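Local structure of muramoyltetrapeptide carboxypeptidase (Oxalobacter formigenes OXCC13, 6UUK) at residues E264-H278 against R303-T317. The protein probably acts as a serine-type carboxypeptidase of the S66 family, trimming muramoyl tetrapeptides of the bacterial cell wall. Sequence-based numbering, arbitrary orientation.
Sequences ESGILKKQKALVLGH and RLSIPVVTGLPFGHT
The His278 imidazole lies between Thr317 and the turn at Leu312-Phe314: Thr317 CG2 sits over one ring face, 4.0 Å from the centroid and 26° off the normal, a CH-pi contact, while Leu312 O lies over the opposite face. Its NE2 reaches Pro313 CA at 3.4 Å. CG anti to its own carbonyl carbon (chi1 -79°) sets the ring beside its backbone N, against residues 313-317; that N separately donates a hydrogen bond to Phe314 O (2.6 Å). An alanine here would probably leave the Thr317 methyl without its aromatic face and open a gap beside Pro313. Upstream, Leu274 hydrogen-bonds through N to Pro307 O (2.9 Å) and through O to Val309 N (2.7 Å), the residues flanking Val308, a parallel pattern matching strand directions 25° apart; Leu276 N continues it to Val309 O. On one sheet face, the Leu274 and Leu304 side chains cross at about a right angle, CD2 to CD1 3.7 Å, and Leu276 CD1 touches Val308 CG1; on the other, Val275 CG1 packs against Leu312 CB. Ile306 wedges CD1 between Leu268 O and Leu274 CB. Strands 273-280 and 308-310, joined through helix 293-303, form a beta-alpha-beta crossover at the sheet edge; the loop that follows carries His316, the predicted charge-relay histidine, back to Ser152, the predicted nucleophile.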
ATOM      1  N   GLU B 264     -10.343   5.078   6.279  1.00 22.92           N
ATOM      2  CA  GLU B 264     -11.531   4.663   5.537  1.00 21.81           C
ATOM      3  C   GLU B 264     -11.953   3.244   5.899  1.00 21.06           C
ATOM      4  O   GLU B 264     -13.153   2.942   5.924  1.00 24.05           O
ATOM      5  CB  GLU B 264     -11.281   4.778   4.032  1.00 26.65           C
ATOM      6  CG  GLU B 264     -11.124   6.209   3.543  1.00 28.06           C
ATOM      7  CD  GLU B 264     -12.407   7.010   3.661  1.00 27.46           C
ATOM      8  OE1 GLU B 264     -13.496   6.398   3.638  1.00 28.75           O
ATOM      9  OE2 GLU B 264     -12.328   8.250   3.780  1.00 23.58           O
ATOM     10  N   SER B 265     -10.993   2.361   6.185  1.00 19.81           N
ATOM     11  CA  SER B 265     -11.325   1.010   6.620  1.00 20.06           C
ATOM     12  C   SER B 265     -11.917   0.974   8.023  1.00 14.96           C
ATOM     13  O   SER B 265     -12.405  -0.081   8.443  1.00 19.82           O
ATOM     14  CB  SER B 265     -10.086   0.114   6.563  1.00 27.71           C
ATOM     15  OG  SER B 265      -9.565   0.042   5.247  1.00 30.17           O
ATOM     16  N   GLY B 266     -11.879   2.085   8.752  1.00 18.44           N
ATOM     17  CA  GLY B 266     -12.457   2.159  10.076  1.00 18.38           C
ATOM     18  C   GLY B 266     -11.530   1.792  11.212  1.00 13.64           C
ATOM     19  O   GLY B 266     -12.004   1.614  12.340  1.00 19.02           O
ATOM     20  N   ILE B 267     -10.227   1.678  10.957  1.00 14.29           N
ATOM     21  CA  ILE B 267      -9.301   1.254  12.003  1.00 19.96           C
ATOM     22  C   ILE B 267      -8.980   2.408  12.945  1.00 13.83           C
ATOM     23  O   ILE B 267      -8.929   2.228  14.167  1.00 21.90           O
ATOM     24  CB  ILE B 267      -8.027   0.666  11.370  1.00 25.44           C
ATOM     25  CG1 ILE B 267      -8.387  -0.450  10.389  1.00 17.90           C
ATOM     26  CG2 ILE B 267      -7.085   0.153  12.450  1.00 22.52           C
ATOM     27  CD1 ILE B 267      -9.153  -1.592  11.019  1.00 27.82           C
ATOM     28  N   LEU B 268      -8.766   3.606  12.400  1.00 20.15           N
ATOM     29  CA  LEU B 268      -8.350   4.735  13.228  1.00 19.81           C
ATOM     30  C   LEU B 268      -9.483   5.261  14.100  1.00 18.88           C
ATOM     31  O   LEU B 268      -9.222   5.876  15.141  1.00 16.59           O
ATOM     32  CB  LEU B 268      -7.803   5.859  12.349  1.00 15.83           C
ATOM     33  CG  LEU B 268      -6.701   5.475  11.358  1.00 17.23           C
ATOM     34  CD1 LEU B 268      -6.172   6.703  10.634  1.00 13.35           C
ATOM     35  CD2 LEU B 268      -5.575   4.736  12.063  1.00 18.62           C
ATOM     36  N   LYS B 269     -10.737   5.034  13.701  1.00 24.71           N
ATOM     37  CA  LYS B 269     -11.862   5.581  14.451  1.00 18.30           C
ATOM     38  C   LYS B 269     -12.030   4.906  15.807  1.00 24.01           C
ATOM     39  O   LYS B 269     -12.575   5.514  16.736  1.00 19.98           O
ATOM     40  CB  LYS B 269     -13.148   5.446  13.637  1.00 17.85           C
ATOM     41  CG  LYS B 269     -13.045   5.984  12.218  1.00 26.92           C
ATOM     42  CD  LYS B 269     -14.311   5.684  11.429  1.00 30.60           C
ATOM     43  CE  LYS B 269     -14.170   6.089   9.971  1.00 26.47           C
ATOM     44  NZ  LYS B 269     -13.921   7.549   9.821  1.00 31.87           N
ATOM     45  N   LYS B 270     -11.570   3.663  15.943  1.00 21.99           N
ATOM     46  CA  LYS B 270     -11.756   2.909  17.175  1.00 18.17           C
ATOM     47  C   LYS B 270     -10.637   3.123  18.186  1.00 17.73           C
ATOM     48  O   LYS B 270     -10.866   2.944  19.389  1.00 24.36           O
ATOM     49  CB  LYS B 270     -11.870   1.412  16.867  1.00 21.34           C
ATOM     50  CG  LYS B 270     -12.698   1.095  15.632  1.00 25.00           C
ATOM     51  CD  LYS B 270     -12.839  -0.407  15.439  1.00 22.80           C
ATOM     52  CE  LYS B 270     -13.356  -0.741  14.050  1.00 32.05           C
ATOM     53  NZ  LYS B 270     -14.601   0.005  13.719  1.00 37.90           N
ATOM     54  N   GLN B 271      -9.443   3.497  17.734  1.00 20.63           N
ATOM     55  CA  GLN B 271      -8.310   3.641  18.633  1.00 17.14           C
ATOM     56  C   GLN B 271      -8.469   4.886  19.505  1.00 17.49           C
ATOM     57  O   GLN B 271      -9.298   5.764  19.247  1.00 26.73           O
ATOM     58  CB  GLN B 271      -7.006   3.708  17.838  1.00 19.64           C
ATOM     59  CG  GLN B 271      -6.879   2.631  16.771  1.00 17.91           C
ATOM     60  CD  GLN B 271      -7.001   1.230  17.336  1.00 14.96           C
ATOM     61  OE1 GLN B 271      -6.456   0.924  18.397  1.00 17.83           O
ATOM     62  NE2 GLN B 271      -7.726   0.369  16.630  1.00 20.32           N
ATOM     63  N   LYS B 272      -7.656   4.953  20.559  1.00 18.30           N
ATOM     64  CA  LYS B 272      -7.693   6.088  21.472  1.00 22.22           C
ATOM     65  C   LYS B 272      -6.732   7.199  21.073  1.00 18.29           C
ATOM     66  O   LYS B 272      -7.005   8.372  21.356  1.00 15.97           O
ATOM     67  CB  LYS B 272      -7.379   5.629  22.900  1.00 20.93           C
ATOM     68  CG  LYS B 272      -8.449   4.740  23.514  1.00 22.93           C
ATOM     69  CD  LYS B 272      -8.108   4.368  24.948  1.00 23.93           C
ATOM     70  CE  LYS B 272      -9.208   3.525  25.576  1.00 18.72           C
ATOM     71  NZ  LYS B 272      -8.871   3.112  26.966  1.00 17.67           N
ATOM     72  N   ALA B 273      -5.621   6.861  20.424  1.00 19.45           N
ATOM     73  CA  ALA B 273      -4.653   7.860  19.995  1.00 18.03           C
ATOM     74  C   ALA B 273      -3.761   7.258  18.922  1.00 17.98           C
ATOM     75  O   ALA B 273      -3.527   6.046  18.898  1.00 15.77           O
ATOM     76  CB  ALA B 273      -3.806   8.368  21.168  1.00 18.31           C
ATOM     77  N   LEU B 274      -3.271   8.119  18.035  1.00 17.22           N
ATOM     78  CA  LEU B 274      -2.355   7.730  16.969  1.00 15.46           C
ATOM     79  C   LEU B 274      -0.979   8.302  17.277  1.00 13.38           C
ATOM     80  O   LEU B 274      -0.838   9.513  17.479  1.00 11.34           O
ATOM     81  CB  LEU B 274      -2.852   8.222  15.610  1.00 14.51           C
ATOM     82  CG  LEU B 274      -1.924   7.970  14.420  1.00 13.76           C
ATOM     83  CD1 LEU B 274      -1.736   6.477  14.186  1.00 15.85           C
ATOM     84  CD2 LEU B 274      -2.451   8.652  13.167  1.00 13.33           C
ATOM     85  N   VAL B 275       0.029   7.434  17.317  1.00 21.36           N
ATOM     86  CA  VAL B 275       1.401   7.825  17.617  1.00 13.54           C
ATOM     87  C   VAL B 275       2.227   7.683  16.346  1.00 16.98           C
ATOM     88  O   VAL B 275       2.197   6.634  15.691  1.00 16.95           O
ATOM     89  CB  VAL B 275       1.991   6.983  18.760  1.00  9.82           C
ATOM     90  CG1 VAL B 275       3.373   7.492  19.132  1.00 16.12           C
ATOM     91  CG2 VAL B 275       1.069   7.014  19.966  1.00 17.07           C
ATOM     92  N   LEU B 276       2.962   8.736  15.999  1.00 17.08           N
ATOM     93  CA  LEU B 276       3.776   8.761  14.791  1.00 14.31           C
ATOM     94  C   LEU B 276       5.238   8.545  15.160  1.00 15.25           C
ATOM     95  O   LEU B 276       5.810   9.320  15.934  1.00 13.90           O
ATOM     96  CB  LEU B 276       3.602  10.083  14.043  1.00 14.79           C
ATOM     97  CG  LEU B 276       2.597  10.100  12.889  1.00 13.15           C
ATOM     98  CD1 LEU B 276       1.230   9.615  13.343  1.00 18.25           C
ATOM     99  CD2 LEU B 276       2.496  11.494  12.289  1.00 13.59           C
ATOM    100  N   GLY B 277       5.836   7.492  14.607  1.00 21.08           N
ATOM    101  CA  GLY B 277       7.244   7.211  14.805  1.00 20.51           C
ATOM    102  C   GLY B 277       8.116   7.989  13.845  1.00 17.35           C
ATOM    103  O   GLY B 277       7.766   9.087  13.395  1.00 16.95           O
ATOM    104  N   HIS B 278       9.271   7.414  13.520  1.00 16.57           N
ATOM    105  CA  HIS B 278      10.206   8.059  12.610  1.00 20.34           C
ATOM    106  C   HIS B 278       9.773   7.851  11.164  1.00 21.07           C
ATOM    107  O   HIS B 278       9.545   6.718  10.729  1.00 17.59           O
ATOM    108  CB  HIS B 278      11.621   7.519  12.816  1.00 22.20           C
ATOM    109  CG  HIS B 278      12.322   8.096  14.006  1.00 16.24           C
ATOM    110  ND1 HIS B 278      12.602   9.441  14.125  1.00 13.72           N
ATOM    111  CD2 HIS B 278      12.811   7.509  15.124  1.00 17.49           C
ATOM    112  CE1 HIS B 278      13.226   9.658  15.268  1.00 19.43           C
ATOM    113  NE2 HIS B 278      13.367   8.504  15.893  1.00 18.88           N
ATOM    114  N   ARG B 303      -8.733  15.933   9.927  1.00 20.91           N
ATOM    115  CA  ARG B 303      -9.582  14.852   9.438  1.00 17.99           C
ATOM    116  C   ARG B 303      -9.879  13.834  10.533  1.00 22.96           C
ATOM    117  O   ARG B 303     -11.036  13.457  10.742  1.00 21.60           O
ATOM    118  CB  ARG B 303      -8.921  14.170   8.237  1.00 17.99           C
ATOM    119  CG  ARG B 303      -9.440  12.765   7.948  1.00 20.13           C
ATOM    120  CD  ARG B 303     -10.891  12.776   7.490  1.00 29.21           C
ATOM    121  NE  ARG B 303     -11.026  13.190   6.097  1.00 32.06           N
ATOM    122  CZ  ARG B 303     -11.075  12.347   5.070  1.00 28.63           C
ATOM    123  NH1 ARG B 303     -10.999  11.040   5.281  1.00 25.77           N
ATOM    124  NH2 ARG B 303     -11.200  12.809   3.834  1.00 36.89           N
ATOM    125  N   LEU B 304      -8.847  13.381  11.240  1.00 21.66           N
ATOM    126  CA  LEU B 304      -9.028  12.333  12.234  1.00 23.21           C
ATOM    127  C   LEU B 304      -9.792  12.852  13.447  1.00 20.85           C
ATOM    128  O   LEU B 304      -9.741  14.037  13.787  1.00 18.58           O
ATOM    129  CB  LEU B 304      -7.677  11.773  12.677  1.00 22.65           C
ATOM    130  CG  LEU B 304      -6.840  11.057  11.617  1.00 19.36           C
ATOM    131  CD1 LEU B 304      -5.692  10.303  12.271  1.00 16.06           C
ATOM    132  CD2 LEU B 304      -7.703  10.121  10.784  1.00 10.03           C
ATOM    133  N   SER B 305     -10.509  11.939  14.100  1.00 23.33           N
ATOM    134  CA  SER B 305     -11.232  12.241  15.327  1.00 24.30           C
ATOM    135  C   SER B 305     -10.450  11.877  16.582  1.00 25.09           C
ATOM    136  O   SER B 305     -10.876  12.237  17.683  1.00 30.83           O
ATOM    137  CB  SER B 305     -12.581  11.509  15.338  1.00 31.08           C
ATOM    138  OG  SER B 305     -12.401  10.107  15.227  1.00 34.89           O
ATOM    139  N   ILE B 306      -9.328  11.179  16.442  1.00 26.47           N
ATOM    140  CA  ILE B 306      -8.503  10.786  17.581  1.00 20.90           C
ATOM    141  C   ILE B 306      -7.284  11.698  17.636  1.00 15.92           C
ATOM    142  O   ILE B 306      -6.875  12.245  16.601  1.00 19.69           O
ATOM    143  CB  ILE B 306      -8.091   9.308  17.488  1.00 18.38           C
ATOM    144  CG1 ILE B 306      -7.158   9.084  16.297  1.00 12.35           C
ATOM    145  CG2 ILE B 306      -9.322   8.422  17.374  1.00 18.62           C
ATOM    146  CD1 ILE B 306      -6.589   7.684  16.222  1.00 15.14           C
ATOM    147  N   PRO B 307      -6.680  11.905  18.806  1.00 19.13           N
ATOM    148  CA  PRO B 307      -5.480  12.746  18.869  1.00 17.06           C
ATOM    149  C   PRO B 307      -4.282  12.054  18.238  1.00 17.71           C
ATOM    150  O   PRO B 307      -4.097  10.842  18.373  1.00 22.60           O
ATOM    151  CB  PRO B 307      -5.277  12.961  20.372  1.00 13.62           C
ATOM    152  CG  PRO B 307      -5.922  11.774  21.006  1.00 14.79           C
ATOM    153  CD  PRO B 307      -7.106  11.449  20.141  1.00 14.88           C
ATOM    154  N   VAL B 308      -3.465  12.841  17.545  1.00 18.55           N
ATOM    155  CA  VAL B 308      -2.265  12.352  16.874  1.00 19.80           C
ATOM    156  C   VAL B 308      -1.054  12.912  17.609  1.00 17.82           C
ATOM    157  O   VAL B 308      -0.884  14.134  17.700  1.00 14.09           O
ATOM    158  CB  VAL B 308      -2.244  12.745  15.390  1.00 18.92           C
ATOM    159  CG1 VAL B 308      -0.982  12.222  14.723  1.00 19.12           C
ATOM    160  CG2 VAL B 308      -3.484  12.217  14.686  1.00 14.89           C
ATOM    161  N   VAL B 309      -0.215  12.020  18.127  1.00 18.23           N
ATOM    162  CA  VAL B 309       0.974  12.387  18.888  1.00 19.52           C
ATOM    163  C   VAL B 309       2.201  11.995  18.079  1.00 11.52           C
ATOM    164  O   VAL B 309       2.286  10.868  17.575  1.00 17.72           O
ATOM    165  CB  VAL B 309       0.984  11.714  20.271  1.00 21.63           C
ATOM    166  CG1 VAL B 309       2.269  12.040  21.015  1.00 17.16           C
ATOM    167  CG2 VAL B 309      -0.229  12.148  21.079  1.00 17.78           C
ATOM    168  N   THR B 310       3.147  12.920  17.951  1.00 16.86           N
ATOM    169  CA  THR B 310       4.364  12.703  17.183  1.00 19.27           C
ATOM    170  C   THR B 310       5.575  12.668  18.107  1.00 13.51           C
ATOM    171  O   THR B 310       5.494  12.987  19.297  1.00 20.74           O
ATOM    172  CB  THR B 310       4.543  13.795  16.122  1.00 19.52           C
ATOM    173  OG1 THR B 310       4.849  15.041  16.764  1.00 19.25           O
ATOM    174  CG2 THR B 310       3.272  13.954  15.305  1.00 16.58           C
ATOM    175  N   GLY B 311       6.710  12.267  17.539  1.00 24.79           N
ATOM    176  CA  GLY B 311       7.968  12.249  18.254  1.00 25.33           C
ATOM    177  C   GLY B 311       8.416  10.893  18.754  1.00 17.04           C
ATOM    178  O   GLY B 311       9.475  10.810  19.389  1.00 23.95           O
ATOM    179  N   LEU B 312       7.655   9.836  18.494  1.00 14.91           N
ATOM    180  CA  LEU B 312       8.022   8.500  18.944  1.00 20.74           C
ATOM    181  C   LEU B 312       9.370   8.100  18.353  1.00 19.74           C
ATOM    182  O   LEU B 312       9.511   8.063  17.121  1.00 20.31           O
ATOM    183  CB  LEU B 312       6.951   7.490  18.540  1.00 23.28           C
ATOM    184  CG  LEU B 312       7.194   6.026  18.919  1.00 17.68           C
ATOM    185  CD1 LEU B 312       7.161   5.838  20.428  1.00 17.58           C
ATOM    186  CD2 LEU B 312       6.179   5.120  18.242  1.00 14.67           C
ATOM    187  N   PRO B 313      10.377   7.795  19.176  1.00 22.79           N
ATOM    188  CA  PRO B 313      11.706   7.442  18.640  1.00 14.57           C
ATOM    189  C   PRO B 313      11.778   5.981  18.215  1.00 15.32           C
ATOM    190  O   PRO B 313      12.451   5.138  18.817  1.00 16.69           O
ATOM    191  CB  PRO B 313      12.632   7.772  19.817  1.00 20.49           C
ATOM    192  CG  PRO B 313      11.759   7.707  21.056  1.00 23.48           C
ATOM    193  CD  PRO B 313      10.314   7.621  20.636  1.00 18.83           C
ATOM    194  N   PHE B 314      11.058   5.665  17.142  1.00 18.32           N
ATOM    195  CA  PHE B 314      11.037   4.314  16.606  1.00 16.53           C
ATOM    196  C   PHE B 314      10.912   4.375  15.091  1.00 14.38           C
ATOM    197  O   PHE B 314      10.148   5.180  14.553  1.00 18.60           O
ATOM    198  CB  PHE B 314       9.891   3.489  17.199  1.00 15.37           C
ATOM    199  CG  PHE B 314       9.793   2.104  16.633  1.00 15.63           C
ATOM    200  CD1 PHE B 314      10.663   1.111  17.049  1.00 16.48           C
ATOM    201  CD2 PHE B 314       8.835   1.795  15.683  1.00 14.42           C
ATOM    202  CE1 PHE B 314      10.580  -0.163  16.528  1.00 14.91           C
ATOM    203  CE2 PHE B 314       8.746   0.523  15.159  1.00 13.85           C
ATOM    204  CZ  PHE B 314       9.620  -0.458  15.582  1.00 21.15           C
ATOM    205  N   GLY B 315      11.665   3.516  14.416  1.00 12.42           N
ATOM    206  CA  GLY B 315      11.649   3.464  12.967  1.00 13.78           C
ATOM    207  C   GLY B 315      12.913   2.798  12.454  1.00 18.36           C
ATOM    208  O   GLY B 315      13.596   2.086  13.190  1.00 22.72           O
ATOM    209  N   HIS B 316      13.203   3.049  11.182  1.00 26.24           N
ATOM    210  CA  HIS B 316      14.428   2.536  10.569  1.00 18.59           C
ATOM    211  C   HIS B 316      15.599   3.478  10.816  1.00 15.81           C
ATOM    212  O   HIS B 316      16.302   3.891   9.895  1.00 14.84           O
ATOM    213  CB  HIS B 316      14.218   2.303   9.079  1.00 17.47           C
ATOM    214  CG  HIS B 316      13.169   1.280   8.771  1.00 16.76           C
ATOM    215  ND1 HIS B 316      11.827   1.491   9.004  1.00 23.96           N
ATOM    216  CD2 HIS B 316      13.267   0.038   8.241  1.00 20.14           C
ATOM    217  CE1 HIS B 316      11.143   0.424   8.634  1.00 19.95           C
ATOM    218  NE2 HIS B 316      11.993  -0.473   8.166  1.00 16.96           N
ATOM    219  N   THR B 317      15.807   3.827  12.082  1.00 13.15           N
ATOM    220  CA  THR B 317      16.886   4.705  12.499  1.00 11.53           C
ATOM    221  C   THR B 317      17.894   3.927  13.333  1.00 24.90           C
ATOM    222  O   THR B 317      17.631   2.807  13.782  1.00 22.79           O
ATOM    223  CB  THR B 317      16.347   5.892  13.306  1.00 16.37           C
ATOM    224  OG1 THR B 317      15.644   5.412  14.459  1.00 15.59           O
ATOM    225  CG2 THR B 317      15.398   6.726  12.458  1.00 15.38           C
TER